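Local coordinates for protein endoglucanase (Thermotoga maritima, PDB 2FVG) that probably acts as a metal-dependent aminopeptidase of the M42 family, a class of enzymes that bind two divalent metal cations per subunit, at residues A60-V65 / A170-L175; G66-K71 / L81-V86. One frame throughout, in Å; residues are numbered along the deposited sequence.

Interaction 1 (A60-V65 / A170-L175); sequences AHMDEV and AGCSVL. With EDO (1,2-ethanediol), chain C.
Near the end of strand 55-61, Ala60 sits over the backbone of helix 166-180, its CA 5.3 Å from that of Cys172. This is strand-to-helix packing inside the catalytic domain of an M42 peptidase, at the strand end that carries a predicted metal ligand. The methyl of Ala60 points toward the helix and rests on the peptide between Gly171 and Cys172, with CB 3.6 Å from Gly171 C. Gly171 has no side chain, and the strand comes close to the helix backbone here. One turn on, Leu175 reaches back and sets CD1 3.9 Å from Ala60 CB, covering the methyl from a second direction. Phe193 of the neighbouring strand 187-194 touches Leu175, Cys172 and Met62, the last a selenomethionine.

His61, predicted to bind a zinc ion, points away from 170-175 at its CB: ND1 bonds to Thr194 OG1 and NE2 to Glu220 OE2, while its backbone N is held by Asp168 OD2. Beyond His61 the chain leaves the sheet. Glu64, further along, forms salt bridges with Lys164 and Arg169. Cys172 meets the segment where it bends out of the strand. With SG anti to its own carbonyl carbon (chi1 -68°), the sulfur lies 4.1 Å from Met62 CG and 3.4 Å from the carbonyl oxygen of His61.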
ATOM      1  N   ALA A  60      -4.308  -3.149  -4.984  1.00 29.64           N
ATOM      2  CA  ALA A  60      -3.518  -2.390  -4.009  1.00 29.57           C
ATOM      3  C   ALA A  60      -2.449  -3.333  -3.442  1.00 33.21           C
ATOM      4  O   ALA A  60      -2.657  -4.543  -3.431  1.00 32.64           O
ATOM      5  CB  ALA A  60      -4.410  -1.847  -2.922  1.00 28.73           C
ATOM      6  N   HIS A  61      -1.328  -2.792  -2.965  1.00 31.39           N
ATOM      7  CA  HIS A  61      -0.234  -3.612  -2.414  1.00 33.60           C
ATOM      8  C   HIS A  61      -0.270  -3.662  -0.913  1.00 33.02           C
ATOM      9  O   HIS A  61      -0.436  -2.639  -0.240  1.00 35.41           O
ATOM     10  CB  HIS A  61       1.124  -3.039  -2.832  1.00 32.99           C
ATOM     11  CG  HIS A  61       1.072  -2.331  -4.144  1.00 36.44           C
ATOM     12  ND1 HIS A  61       0.700  -2.960  -5.316  1.00 44.49           N
ATOM     13  CD2 HIS A  61       1.329  -1.045  -4.473  1.00 33.33           C
ATOM     14  CE1 HIS A  61       0.736  -2.090  -6.311  1.00 41.43           C
ATOM     15  NE2 HIS A  61       1.123  -0.923  -5.829  1.00 40.39           N
HETATM   16  N   MSE A  62      -0.098  -4.861  -0.391  1.00 32.78           N
HETATM   17  CA  MSE A  62      -0.094  -5.090   1.031  1.00 32.89           C
HETATM   18  C   MSE A  62       1.242  -4.907   1.696  1.00 32.25           C
HETATM   19  O   MSE A  62       1.295  -4.737   2.914  1.00 35.14           O
HETATM   20  CB  MSE A  62      -0.560  -6.509   1.317  1.00 35.16           C
HETATM   21  CG  MSE A  62      -1.998  -6.734   0.966  1.00 26.55           C
HETATM   22 SE   MSE A  62      -2.615  -8.539   1.551  1.00 39.63          SE
HETATM   23  CE  MSE A  62      -1.576  -9.713   0.322  1.00 29.23           C
ATOM     24  N   ASP A  63       2.322  -4.965   0.925  1.00 31.65           N
ATOM     25  CA  ASP A  63       3.666  -4.920   1.510  1.00 31.50           C
ATOM     26  C   ASP A  63       4.198  -3.531   1.859  1.00 32.22           C
ATOM     27  O   ASP A  63       3.760  -2.522   1.295  1.00 33.19           O
ATOM     28  CB  ASP A  63       4.694  -5.704   0.653  1.00 27.15           C
ATOM     29  CG  ASP A  63       4.873  -5.144  -0.754  1.00 33.25           C
ATOM     30  OD1 ASP A  63       3.853  -4.745  -1.394  1.00 30.92           O
ATOM     31  OD2 ASP A  63       6.046  -5.139  -1.228  1.00 28.44           O
ATOM     32  N   GLU A  64       5.157  -3.500   2.785  1.00 32.52           N
ATOM     33  CA  GLU A  64       5.800  -2.259   3.193  1.00 32.58           C
ATOM     34  C   GLU A  64       7.319  -2.477   3.246  1.00 32.39           C
ATOM     35  O   GLU A  64       7.793  -3.604   3.223  1.00 32.69           O
ATOM     36  CB  GLU A  64       5.239  -1.805   4.556  1.00 32.93           C
ATOM     37  CG  GLU A  64       5.615  -2.740   5.713  1.00 36.80           C
ATOM     38  CD  GLU A  64       4.952  -2.378   7.040  1.00 35.22           C
ATOM     39  OE1 GLU A  64       5.195  -1.272   7.581  1.00 38.85           O
ATOM     40  OE2 GLU A  64       4.203  -3.223   7.553  1.00 33.55           O
ATOM     41  N   VAL A  65       8.084  -1.397   3.303  1.00 32.42           N
ATOM     42  CA  VAL A  65       9.527  -1.493   3.447  1.00 29.98           C
ATOM     43  C   VAL A  65       9.896  -1.980   4.859  1.00 29.54           C
ATOM     44  O   VAL A  65       9.178  -1.701   5.830  1.00 24.93           O
ATOM     45  CB  VAL A  65      10.217  -0.147   3.103  1.00 29.35           C
ATOM     46  CG1 VAL A  65      11.710  -0.181   3.445  1.00 39.64           C
ATOM     47  CG2 VAL A  65      10.069   0.113   1.626  1.00 32.76           C
ATOM     48  N   ALA A 170      -3.103   2.630   2.632  1.00 27.87           N
ATOM     49  CA  ALA A 170      -4.294   3.492   2.405  1.00 28.97           C
ATOM     50  C   ALA A 170      -5.062   2.975   1.189  1.00 27.50           C
ATOM     51  O   ALA A 170      -6.285   3.019   1.158  1.00 30.09           O
ATOM     52  CB  ALA A 170      -3.903   4.970   2.196  1.00 29.75           C
ATOM     53  N   GLY A 171      -4.330   2.505   0.174  1.00 26.74           N
ATOM     54  CA  GLY A 171      -4.934   1.918  -1.020  1.00 25.56           C
ATOM     55  C   GLY A 171      -5.745   0.676  -0.676  1.00 25.26           C
ATOM     56  O   GLY A 171      -6.874   0.508  -1.164  1.00 28.36           O
ATOM     57  N   CYS A 172      -5.198  -0.177   0.185  1.00 22.62           N
ATOM     58  CA  CYS A 172      -5.897  -1.388   0.669  1.00 26.10           C
ATOM     59  C   CYS A 172      -7.171  -1.010   1.414  1.00 27.06           C
ATOM     60  O   CYS A 172      -8.220  -1.626   1.227  1.00 26.64           O
ATOM     61  CB  CYS A 172      -5.036  -2.187   1.643  1.00 27.26           C
ATOM     62  SG  CYS A 172      -3.564  -2.984   0.978  1.00 30.77           S
ATOM     63  N   SER A 173      -7.061   0.007   2.264  1.00 26.79           N
ATOM     64  CA  SER A 173      -8.174   0.494   3.069  1.00 26.74           C
ATOM     65  C   SER A 173      -9.301   1.037   2.167  1.00 26.05           C
ATOM     66  O   SER A 173     -10.493   0.813   2.421  1.00 30.65           O
ATOM     67  CB  SER A 173      -7.637   1.565   4.030  1.00 28.27           C
ATOM     68  OG  SER A 173      -8.673   2.124   4.811  1.00 26.65           O
ATOM     69  N   VAL A 174      -8.911   1.736   1.109  1.00 26.52           N
ATOM     70  CA  VAL A 174      -9.846   2.265   0.129  1.00 29.69           C
ATOM     71  C   VAL A 174     -10.679   1.138  -0.470  1.00 29.71           C
ATOM     72  O   VAL A 174     -11.883   1.272  -0.580  1.00 27.39           O
ATOM     73  CB  VAL A 174      -9.148   3.048  -1.010  1.00 30.64           C
ATOM     74  CG1 VAL A 174     -10.163   3.462  -2.089  1.00 35.46           C
ATOM     75  CG2 VAL A 174      -8.477   4.280  -0.467  1.00 30.19           C
ATOM     76  N   LEU A 175     -10.024   0.037  -0.847  1.00 29.73           N
ATOM     77  CA  LEU A 175     -10.689  -1.117  -1.461  1.00 29.27           C
ATOM     78  C   LEU A 175     -11.650  -1.771  -0.503  1.00 30.22           C
ATOM     79  O   LEU A 175     -12.769  -2.085  -0.882  1.00 28.29           O
ATOM     80  CB  LEU A 175      -9.681  -2.146  -1.962  1.00 29.01           C
ATOM     81  CG  LEU A 175      -8.676  -1.673  -3.023  1.00 34.53           C
ATOM     82  CD1 LEU A 175      -8.067  -2.875  -3.694  1.00 31.60           C
ATOM     83  CD2 LEU A 175      -9.331  -0.786  -4.058  1.00 34.83           C
TER
HETATM   84  C1  EDO C 341       6.472   1.997   6.100  1.00 61.37           C
HETATM   85  O1  EDO C 341       7.540   1.151   6.515  1.00 70.52           O
HETATM   86  C2  EDO C 341       7.015   3.413   5.951  1.00 64.68           C
HETATM   87  O2  EDO C 341       5.931   4.345   5.923  1.00 59.59           O

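Interaction 2 (G66-K71 / L81-V86); sequences GFVVSK and LPVGGV
Gly66 and Val83 form an antiparallel hydrogen-bonded pair, and Val68 with Leu81 makes the next, so four backbone bonds join the two strands of a beta hairpin. Gly66 N reaches Val83 O at 3.0 Å, and Val83 N returns to Gly66 O at 2.8 Å from well above the carbonyl plane. The bond from Val68 N to Leu81 O is 2.9 Å long. That same oxygen receives a CA-H...O contact from Phe67 CA at 3.2 Å and lies at the edge of the Phe67 ring.

On one face, Val68 and Val83 meet at about a right angle, CB to CG2 at 4.1 Å. The CB of Ser70 packs on Leu81 CG at 3.7 Å. Phe67 and Pro82, a non-hydrogen-bonded pair, send their side chains apart; with CG anti to the carbonyl carbon (chi1 -48°), the Phe67 ring reaches past Pro82 CA to Val86, where CZ is 3.8 Å from CG1. Phe80 and Phe150 set edge-to-face against this ring, and Leu91 and Phe123 also touch it. An alanine in place of Phe67 would probably open a gap among these aromatic rings and leave Val86 CG1 without its ring partner.

Ser70 and Lys71 both face Ser79, a classic beta bulge. Strand 78-83 is outermost in a six-stranded antiparallel sheet, while strand 66-72 is bordered on its other side by strand 147-150.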
ATOM      1  N   GLY A  66      11.028  -2.686   4.984  1.00 28.01           N
ATOM      2  CA  GLY A  66      11.424  -3.219   6.289  1.00 26.65           C
ATOM      3  C   GLY A  66      12.819  -3.782   6.268  1.00 29.93           C
ATOM      4  O   GLY A  66      13.663  -3.298   5.520  1.00 27.38           O
ATOM      5  N   PHE A  67      13.058  -4.801   7.093  1.00 28.71           N
ATOM      6  CA  PHE A  67      14.377  -5.396   7.213  1.00 29.53           C
ATOM      7  C   PHE A  67      14.213  -6.884   7.473  1.00 30.72           C
ATOM      8  O   PHE A  67      13.091  -7.377   7.651  1.00 31.05           O
ATOM      9  CB  PHE A  67      15.144  -4.739   8.390  1.00 31.22           C
ATOM     10  CG  PHE A  67      15.091  -3.233   8.386  1.00 32.18           C
ATOM     11  CD1 PHE A  67      15.989  -2.497   7.615  1.00 36.37           C
ATOM     12  CD2 PHE A  67      14.118  -2.555   9.111  1.00 35.87           C
ATOM     13  CE1 PHE A  67      15.931  -1.111   7.579  1.00 35.26           C
ATOM     14  CE2 PHE A  67      14.047  -1.169   9.084  1.00 37.09           C
ATOM     15  CZ  PHE A  67      14.961  -0.440   8.314  1.00 26.27           C
ATOM     16  N   VAL A  68      15.337  -7.592   7.519  1.00 31.05           N
ATOM     17  CA  VAL A  68      15.338  -9.005   7.814  1.00 29.61           C
ATOM     18  C   VAL A  68      16.550  -9.273   8.722  1.00 31.52           C
ATOM     19  O   VAL A  68      17.600  -8.647   8.568  1.00 28.95           O
ATOM     20  CB  VAL A  68      15.276  -9.856   6.515  1.00 31.25           C
ATOM     21  CG1 VAL A  68      16.538  -9.693   5.657  1.00 33.23           C
ATOM     22  CG2 VAL A  68      14.978 -11.318   6.821  1.00 28.55           C
ATOM     23  N   VAL A  69      16.366 -10.147   9.712  1.00 32.27           N
ATOM     24  CA  VAL A  69      17.424 -10.472  10.651  1.00 31.83           C
ATOM     25  C   VAL A  69      18.442 -11.321   9.918  1.00 32.84           C
ATOM     26  O   VAL A  69      18.159 -12.452   9.479  1.00 32.58           O
ATOM     27  CB  VAL A  69      16.899 -11.191  11.902  1.00 31.39           C
ATOM     28  CG1 VAL A  69      18.050 -11.520  12.828  1.00 30.46           C
ATOM     29  CG2 VAL A  69      15.854 -10.322  12.620  1.00 34.42           C
ATOM     30  N   SER A  70      19.624 -10.751   9.753  1.00 33.91           N
ATOM     31  CA  SER A  70      20.690 -11.447   9.049  1.00 35.57           C
ATOM     32  C   SER A  70      21.643 -12.142  10.012  1.00 34.29           C
ATOM     33  O   SER A  70      22.293 -13.117   9.645  1.00 34.27           O
ATOM     34  CB  SER A  70      21.421 -10.503   8.085  1.00 35.73           C
ATOM     35  OG  SER A  70      21.951  -9.375   8.757  1.00 42.80           O
ATOM     36  N   LYS A  71      21.710 -11.664  11.252  1.00 33.39           N
ATOM     37  CA  LYS A  71      22.611 -12.265  12.238  1.00 31.45           C
ATOM     38  C   LYS A  71      22.296 -11.904  13.684  1.00 31.41           C
ATOM     39  O   LYS A  71      21.887 -10.790  13.984  1.00 29.64           O
ATOM     40  CB  LYS A  71      24.071 -11.892  11.940  1.00 30.11           C
ATOM     41  CG  LYS A  71      25.057 -12.516  12.931  1.00 35.36           C
ATOM     42  CD  LYS A  71      26.495 -12.418  12.467  1.00 35.50           C
ATOM     43  CE  LYS A  71      27.416 -13.076  13.479  1.00 39.18           C
ATOM     44  NZ  LYS A  71      28.807 -13.075  12.972  1.00 38.53           N
ATOM     45  N   LEU A  81      19.380  -6.583   7.289  1.00 31.98           N
ATOM     46  CA  LEU A  81      19.572  -6.133   5.928  1.00 33.57           C
ATOM     47  C   LEU A  81      18.233  -5.572   5.491  1.00 34.34           C
ATOM     48  O   LEU A  81      17.202  -6.099   5.911  1.00 35.89           O
ATOM     49  CB  LEU A  81      19.981  -7.299   5.023  1.00 33.72           C
ATOM     50  CG  LEU A  81      21.283  -8.043   5.340  1.00 33.25           C
ATOM     51  CD1 LEU A  81      21.354  -9.335   4.533  1.00 34.93           C
ATOM     52  CD2 LEU A  81      22.509  -7.165   5.105  1.00 33.25           C
ATOM     53  N   PRO A  82      18.245  -4.507   4.661  1.00 33.51           N
ATOM     54  CA  PRO A  82      17.026  -3.857   4.169  1.00 34.73           C
ATOM     55  C   PRO A  82      16.185  -4.732   3.252  1.00 35.13           C
ATOM     56  O   PRO A  82      16.707  -5.641   2.602  1.00 35.82           O
ATOM     57  CB  PRO A  82      17.560  -2.668   3.364  1.00 32.95           C
ATOM     58  CG  PRO A  82      18.947  -3.089   2.958  1.00 35.55           C
ATOM     59  CD  PRO A  82      19.460  -3.846   4.146  1.00 33.70           C
ATOM     60  N   VAL A  83      14.883  -4.461   3.236  1.00 35.91           N
ATOM     61  CA  VAL A  83      13.934  -5.130   2.347  1.00 34.78           C
ATOM     62  C   VAL A  83      13.143  -3.972   1.749  1.00 36.57           C
ATOM     63  O   VAL A  83      12.175  -3.512   2.326  1.00 35.55           O
ATOM     64  CB  VAL A  83      13.009  -6.129   3.087  1.00 34.82           C
ATOM     65  CG1 VAL A  83      12.008  -6.766   2.125  1.00 29.83           C
ATOM     66  CG2 VAL A  83      13.819  -7.213   3.773  1.00 32.26           C
ATOM     67  N   GLY A  84      13.592  -3.491   0.594  1.00 38.26           N
ATOM     68  CA  GLY A  84      12.990  -2.331  -0.054  1.00 39.58           C
ATOM     69  C   GLY A  84      13.998  -1.200   0.005  1.00 42.38           C
ATOM     70  O   GLY A  84      15.167  -1.418   0.360  1.00 42.21           O
ATOM     71  N   GLY A  85      13.558   0.011  -0.325  1.00 44.24           N
ATOM     72  CA  GLY A  85      14.453   1.171  -0.331  1.00 46.49           C
ATOM     73  C   GLY A  85      14.497   1.890   1.005  1.00 47.67           C
ATOM     74  O   GLY A  85      13.515   2.527   1.396  1.00 48.31           O
ATOM     75  N   VAL A  86      15.630   1.784   1.702  1.00 47.83           N
ATOM     76  CA  VAL A  86      15.792   2.424   3.002  1.00 47.58           C
ATOM     77  C   VAL A  86      17.148   3.115   3.082  1.00 49.04           C
ATOM     78  O   VAL A  86      18.184   2.522   2.761  1.00 49.47           O
ATOM     79  CB  VAL A  86      15.697   1.409   4.183  1.00 47.70           C
ATOM     80  CG1 VAL A  86      15.263   2.116   5.455  1.00 44.90           C
ATOM     81  CG2 VAL A  86      14.721   0.297   3.888  1.00 45.77           C
TER

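From the N terminus, the chain runs along strand 55-61 of the large mixed sheet into interaction 1, passes through the loop at 62-65 and enters strand 66-72 directly. Interaction 2 closes first, across the nine residues 72-80 of a hairpin. Interaction 1 closes only when helix 166-180 returns to the end of strand 55-61, so the hairpin is nested inside its much longer loop. The centres lie about 20 Å apart, yet Val65 bridges them, packing against the backbone of Val83 and of the loop at Gly84 and Gly85. Thus one continuous piece of chain ties the mixed sheet and its helix to the six-stranded antiparallel sheet.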